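Local coordinates for protein flavin-dependent thymidylate synthase (Thermus thermophilus, PDB 6J61) that probably catalyses the flavin-dependent reductive methylation of dUMP to dTMP, with methylenetetrahydrofolate as methyl donor and NADPH as reductant, at residues W170-L174 with H175-H179. Residues are numbered along the deposited sequence; the frame is centred on the assembly and turned at random.
Sequences WKQDL and HNLFH. With FAD (flavin-adenine dinucleotide), chain E.
The N-cap of helix 174-184, where Asp173 closes strand 165-173 and meets Asn176, contributes to the FAD site at the adenosine end. The capping bond runs from Asn176 N to Asp173 OD1 (2.8 Å, 164°), arriving from above the carboxylate plane. Asn176 ND2 gives the carboxylate a second hold, reaching the syn lone pair of Asp173 OD2 at 2.8 Å, with that oxygen close to the amide plane; Leu177 N to Asp173 O is the first backbone bond of the helix. With chi1 at 64°, Asp173 CG lies between its own backbone N and carbonyl carbon, which brings OD1 within reach of Asn176 N. The Asn176 amide also serves the cofactor: ND2 donates to FAD N3A at 3.0 Å, while OD1 lies 2.4 Å from FAD O2B, too short to be taken at face value. His175 NE2 is hydrogen-bonded in its ring plane to FAD O3B (2.8 Å). Behind the cap, Leu174 CD1 sits over one face of Phe178, 3.5 Å from the ring centroid, as a CH-pi contact, and Phe178 N bonds to Leu174 O. This apolar side packs on helix 209-220. An alanine in place of Asp173 would probably leave Asn176 N without its capping acceptor and Asn176 ND2 without the OD2 that steadies the side-chain amide. The carboxylate thus lies beside the adenine, OD2 3.6 Å from FAD C2A, and probably helps to keep ND2 turned toward N3A.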
ATOM      1  N   TRP A 170      -6.355  12.323   9.867  1.00 33.78           N
ATOM      2  CA  TRP A 170      -5.933  11.906   8.541  1.00 32.50           C
ATOM      3  C   TRP A 170      -4.441  12.207   8.407  1.00 31.82           C
ATOM      4  O   TRP A 170      -4.012  13.359   8.493  1.00 28.72           O
ATOM      5  CB  TRP A 170      -6.767  12.660   7.493  1.00 36.64           C
ATOM      6  CG  TRP A 170      -6.499  12.305   6.052  1.00 41.56           C
ATOM      7  CD1 TRP A 170      -5.730  13.003   5.155  1.00 42.43           C
ATOM      8  CD2 TRP A 170      -6.988  11.161   5.349  1.00 43.82           C
ATOM      9  NE1 TRP A 170      -5.711  12.358   3.938  1.00 43.32           N
ATOM     10  CE2 TRP A 170      -6.474  11.225   4.030  1.00 43.87           C
ATOM     11  CE3 TRP A 170      -7.812  10.084   5.703  1.00 46.13           C
ATOM     12  CZ2 TRP A 170      -6.755  10.253   3.070  1.00 46.72           C
ATOM     13  CZ3 TRP A 170      -8.095   9.110   4.738  1.00 47.67           C
ATOM     14  CH2 TRP A 170      -7.566   9.204   3.440  1.00 46.96           C
ATOM     15  N   LYS A 171      -3.653  11.149   8.231  1.00 32.03           N
ATOM     16  CA  LYS A 171      -2.197  11.261   8.080  1.00 31.94           C
ATOM     17  C   LYS A 171      -1.797  10.836   6.669  1.00 32.04           C
ATOM     18  O   LYS A 171      -2.029   9.690   6.269  1.00 30.91           O
ATOM     19  CB  LYS A 171      -1.488  10.364   9.096  1.00 29.21           C
ATOM     20  CG  LYS A 171      -0.000  10.644   9.213  1.00 32.09           C
ATOM     21  CD  LYS A 171       0.857   9.788   8.288  1.00 33.57           C
ATOM     22  CE  LYS A 171       1.049   8.402   8.837  1.00 34.08           C
ATOM     23  NZ  LYS A 171       1.697   7.481   7.864  1.00 39.98           N
ATOM     24  N   GLN A 172      -1.177  11.742   5.922  1.00 32.91           N
ATOM     25  CA  GLN A 172      -0.792  11.422   4.554  1.00 33.02           C
ATOM     26  C   GLN A 172       0.413  12.205   4.053  1.00 30.52           C
ATOM     27  O   GLN A 172       0.585  13.369   4.384  1.00 30.76           O
ATOM     28  CB  GLN A 172      -1.996  11.664   3.637  1.00 33.81           C
ATOM     29  CG  GLN A 172      -1.850  11.145   2.226  1.00 37.44           C
ATOM     30  CD  GLN A 172      -3.182  11.097   1.524  1.00 41.55           C
ATOM     31  OE1 GLN A 172      -3.976  12.037   1.629  1.00 45.91           O
ATOM     32  NE2 GLN A 172      -3.445  10.006   0.808  1.00 38.89           N
ATOM     33  N   ASP A 173       1.238  11.550   3.247  1.00 30.91           N
ATOM     34  CA  ASP A 173       2.429  12.164   2.682  1.00 32.86           C
ATOM     35  C   ASP A 173       2.071  13.123   1.553  1.00 31.94           C
ATOM     36  O   ASP A 173       1.046  12.967   0.896  1.00 32.25           O
ATOM     37  CB  ASP A 173       3.398  11.079   2.194  1.00 37.26           C
ATOM     38  CG  ASP A 173       2.837  10.251   1.050  1.00 42.99           C
ATOM     39  OD1 ASP A 173       2.804  10.755  -0.096  1.00 45.39           O
ATOM     40  OD2 ASP A 173       2.431   9.091   1.299  1.00 47.20           O
ATOM     41  N   LEU A 174       2.924  14.120   1.338  1.00 32.54           N
ATOM     42  CA  LEU A 174       2.688  15.143   0.319  1.00 33.01           C
ATOM     43  C   LEU A 174       2.362  14.612  -1.091  1.00 33.06           C
ATOM     44  O   LEU A 174       1.466  15.126  -1.771  1.00 31.67           O
ATOM     45  CB  LEU A 174       3.883  16.104   0.266  1.00 28.86           C
ATOM     46  CG  LEU A 174       3.727  17.310  -0.672  1.00 26.27           C
ATOM     47  CD1 LEU A 174       2.382  18.002  -0.445  1.00 23.48           C
ATOM     48  CD2 LEU A 174       4.884  18.271  -0.438  1.00 24.48           C
ATOM     49  N   HIS A 175       3.090  13.587  -1.515  1.00 31.78           N
ATOM     50  CA  HIS A 175       2.874  12.978  -2.817  1.00 32.38           C
ATOM     51  C   HIS A 175       1.435  12.475  -2.965  1.00 32.98           C
ATOM     52  O   HIS A 175       0.752  12.774  -3.946  1.00 31.32           O
ATOM     53  CB  HIS A 175       3.856  11.828  -2.999  1.00 33.44           C
ATOM     54  CG  HIS A 175       3.530  10.929  -4.148  1.00 36.96           C
ATOM     55  ND1 HIS A 175       3.131  11.409  -5.378  1.00 37.32           N
ATOM     56  CD2 HIS A 175       3.583   9.581  -4.265  1.00 35.90           C
ATOM     57  CE1 HIS A 175       2.952  10.393  -6.204  1.00 36.79           C
ATOM     58  NE2 HIS A 175       3.219   9.274  -5.553  1.00 36.21           N
ATOM     59  N   ASN A 176       0.972  11.719  -1.978  1.00 32.87           N
ATOM     60  CA  ASN A 176      -0.382  11.184  -2.004  1.00 32.62           C
ATOM     61  C   ASN A 176      -1.439  12.222  -1.653  1.00 33.76           C
ATOM     62  O   ASN A 176      -2.613  12.071  -1.994  1.00 34.27           O
ATOM     63  CB  ASN A 176      -0.476   9.973  -1.074  1.00 31.09           C
ATOM     64  CG  ASN A 176       0.185   8.751  -1.674  1.00 31.05           C
ATOM     65  OD1 ASN A 176      -0.290   8.218  -2.665  1.00 31.23           O
ATOM     66  ND2 ASN A 176       1.299   8.319  -1.093  1.00 30.51           N
ATOM     67  N   LEU A 177      -1.028  13.282  -0.973  1.00 33.32           N
ATOM     68  CA  LEU A 177      -1.971  14.322  -0.628  1.00 31.62           C
ATOM     69  C   LEU A 177      -2.234  15.113  -1.905  1.00 30.13           C
ATOM     70  O   LEU A 177      -3.349  15.545  -2.145  1.00 30.62           O
ATOM     71  CB  LEU A 177      -1.395  15.212   0.483  1.00 32.99           C
ATOM     72  CG  LEU A 177      -2.256  16.351   1.039  1.00 33.05           C
ATOM     73  CD1 LEU A 177      -3.627  15.834   1.447  1.00 34.10           C
ATOM     74  CD2 LEU A 177      -1.543  16.986   2.219  1.00 34.87           C
ATOM     75  N   PHE A 178      -1.209  15.294  -2.732  1.00 30.42           N
ATOM     76  CA  PHE A 178      -1.385  16.013  -3.998  1.00 31.04           C
ATOM     77  C   PHE A 178      -2.342  15.224  -4.886  1.00 32.25           C
ATOM     78  O   PHE A 178      -3.186  15.793  -5.588  1.00 31.46           O
ATOM     79  CB  PHE A 178      -0.051  16.183  -4.735  1.00 29.21           C
ATOM     80  CG  PHE A 178       0.769  17.356  -4.264  1.00 26.58           C
ATOM     81  CD1 PHE A 178       0.167  18.556  -3.939  1.00 23.41           C
ATOM     82  CD2 PHE A 178       2.157  17.265  -4.190  1.00 26.61           C
ATOM     83  CE1 PHE A 178       0.932  19.656  -3.544  1.00 25.85           C
ATOM     84  CE2 PHE A 178       2.928  18.355  -3.801  1.00 25.88           C
ATOM     85  CZ  PHE A 178       2.313  19.555  -3.478  1.00 22.85           C
ATOM     86  N   HIS A 179      -2.186  13.904  -4.857  1.00 33.19           N
ATOM     87  CA  HIS A 179      -3.038  13.007  -5.617  1.00 34.62           C
ATOM     88  C   HIS A 179      -4.485  13.256  -5.171  1.00 34.05           C
ATOM     89  O   HIS A 179      -5.384  13.455  -5.990  1.00 33.01           O
ATOM     90  CB  HIS A 179      -2.639  11.561  -5.323  1.00 36.90           C
ATOM     91  CG  HIS A 179      -3.428  10.543  -6.085  1.00 42.71           C
ATOM     92  ND1 HIS A 179      -3.270  10.338  -7.439  1.00 44.91           N
ATOM     93  CD2 HIS A 179      -4.368   9.656  -5.678  1.00 44.61           C
ATOM     94  CE1 HIS A 179      -4.075   9.366  -7.832  1.00 44.45           C
ATOM     95  NE2 HIS A 179      -4.752   8.935  -6.783  1.00 45.28           N
TER
HETATM   96  PA  FAD E 301       4.476   2.270  -6.814  1.00 56.57           P
HETATM   97  O1A FAD E 301       5.618   1.931  -5.928  1.00 55.94           O
HETATM   98  O2A FAD E 301       3.883   0.908  -7.460  1.00 56.07           O
HETATM   99  O5B FAD E 301       3.352   2.986  -5.932  1.00 58.54           O
HETATM  100  C5B FAD E 301       2.334   3.491  -6.794  1.00 60.87           C
HETATM  101  C4B FAD E 301       1.516   4.515  -6.008  1.00 62.55           C
HETATM  102  O4B FAD E 301       0.911   3.878  -4.853  1.00 63.44           O
HETATM  103  C3B FAD E 301       2.403   5.631  -5.484  1.00 62.09           C
HETATM  104  O3B FAD E 301       2.521   6.715  -6.402  1.00 59.99           O
HETATM  105  C2B FAD E 301       1.728   6.019  -4.178  1.00 63.90           C
HETATM  106  O2B FAD E 301       0.700   6.980  -4.432  1.00 64.86           O
HETATM  107  C1B FAD E 301       1.173   4.668  -3.651  1.00 65.88           C
HETATM  108  N9A FAD E 301       2.118   3.947  -2.746  1.00 68.81           N
HETATM  109  C8A FAD E 301       2.676   2.708  -2.957  1.00 69.13           C
HETATM  110  N7A FAD E 301       3.448   2.373  -1.969  1.00 70.11           N
HETATM  111  C5A FAD E 301       3.447   3.357  -1.049  1.00 72.42           C
HETATM  112  C6A FAD E 301       4.079   3.552   0.211  1.00 74.06           C
HETATM  113  N6A FAD E 301       4.920   2.578   0.724  1.00 74.31           N
HETATM  114  N1A FAD E 301       3.844   4.709   0.894  1.00 75.13           N
HETATM  115  C2A FAD E 301       3.031   5.662   0.406  1.00 74.41           C
HETATM  116  N3A FAD E 301       2.417   5.515  -0.777  1.00 73.38           N
HETATM  117  C4A FAD E 301       2.593   4.392  -1.528  1.00 71.83           C
HETATM  118  N1  FAD E 301      14.096   6.464  -7.014  1.00 65.27           N
HETATM  119  C2  FAD E 301      15.160   6.549  -6.205  1.00 65.80           C
HETATM  120  O2  FAD E 301      15.183   5.848  -5.198  1.00 63.34           O
HETATM  121  N3  FAD E 301      16.213   7.374  -6.451  1.00 66.61           N
HETATM  122  C4  FAD E 301      16.259   8.194  -7.559  1.00 65.40           C
HETATM  123  O4  FAD E 301      17.211   8.927  -7.762  1.00 64.95           O
HETATM  124  C4X FAD E 301      15.095   8.147  -8.495  1.00 65.32           C
HETATM  125  N5  FAD E 301      15.014   8.892  -9.595  1.00 65.27           N
HETATM  126  C5X FAD E 301      13.942   8.831 -10.431  1.00 65.77           C
HETATM  127  C6  FAD E 301      13.901   9.660 -11.605  1.00 67.40           C
HETATM  128  C7  FAD E 301      12.812   9.607 -12.470  1.00 66.49           C
HETATM  129  C7M FAD E 301      12.818  10.500 -13.694  1.00 65.37           C
HETATM  130  C8  FAD E 301      11.712   8.723 -12.205  1.00 65.80           C
HETATM  131  C8M FAD E 301      10.520   8.656 -13.139  1.00 65.51           C
HETATM  132  C9  FAD E 301      11.724   7.898 -11.063  1.00 65.16           C
HETATM  133  C9A FAD E 301      12.833   7.933 -10.152  1.00 65.17           C
HETATM  134  N10 FAD E 301      12.881   7.112  -8.978  1.00 65.50           N
HETATM  135  C10 FAD E 301      13.988   7.200  -8.137  1.00 65.28           C
HETATM  136  C1' FAD E 301      11.804   6.167  -8.630  1.00 62.99           C
HETATM  137  C2' FAD E 301      10.619   6.832  -7.912  1.00 62.11           C
HETATM  138  O2' FAD E 301      11.080   7.663  -6.844  1.00 61.16           O
HETATM  139  C3' FAD E 301       9.656   5.733  -7.383  1.00 61.34           C
HETATM  140  O3' FAD E 301      10.286   4.957  -6.353  1.00 61.00           O
HETATM  141  C4' FAD E 301       9.200   4.785  -8.525  1.00 60.03           C
HETATM  142  O4' FAD E 301       9.030   5.514  -9.755  1.00 59.63           O
HETATM  143  C5' FAD E 301       7.878   4.133  -8.151  1.00 59.59           C
HETATM  144  O5' FAD E 301       6.833   5.066  -8.426  1.00 57.78           O
HETATM  145  P   FAD E 301       5.560   4.696  -7.538  1.00 55.43           P
HETATM  146  O1P FAD E 301       5.945   4.677  -6.100  1.00 58.55           O
HETATM  147  O2P FAD E 301       4.444   5.816  -7.797  1.00 59.23           O
HETATM  148  O3P FAD E 301       4.971   3.243  -8.044  1.00 57.58           O
HETATM  149  O   HOH W   1      -4.514   9.485  -2.284  1.00 47.40           O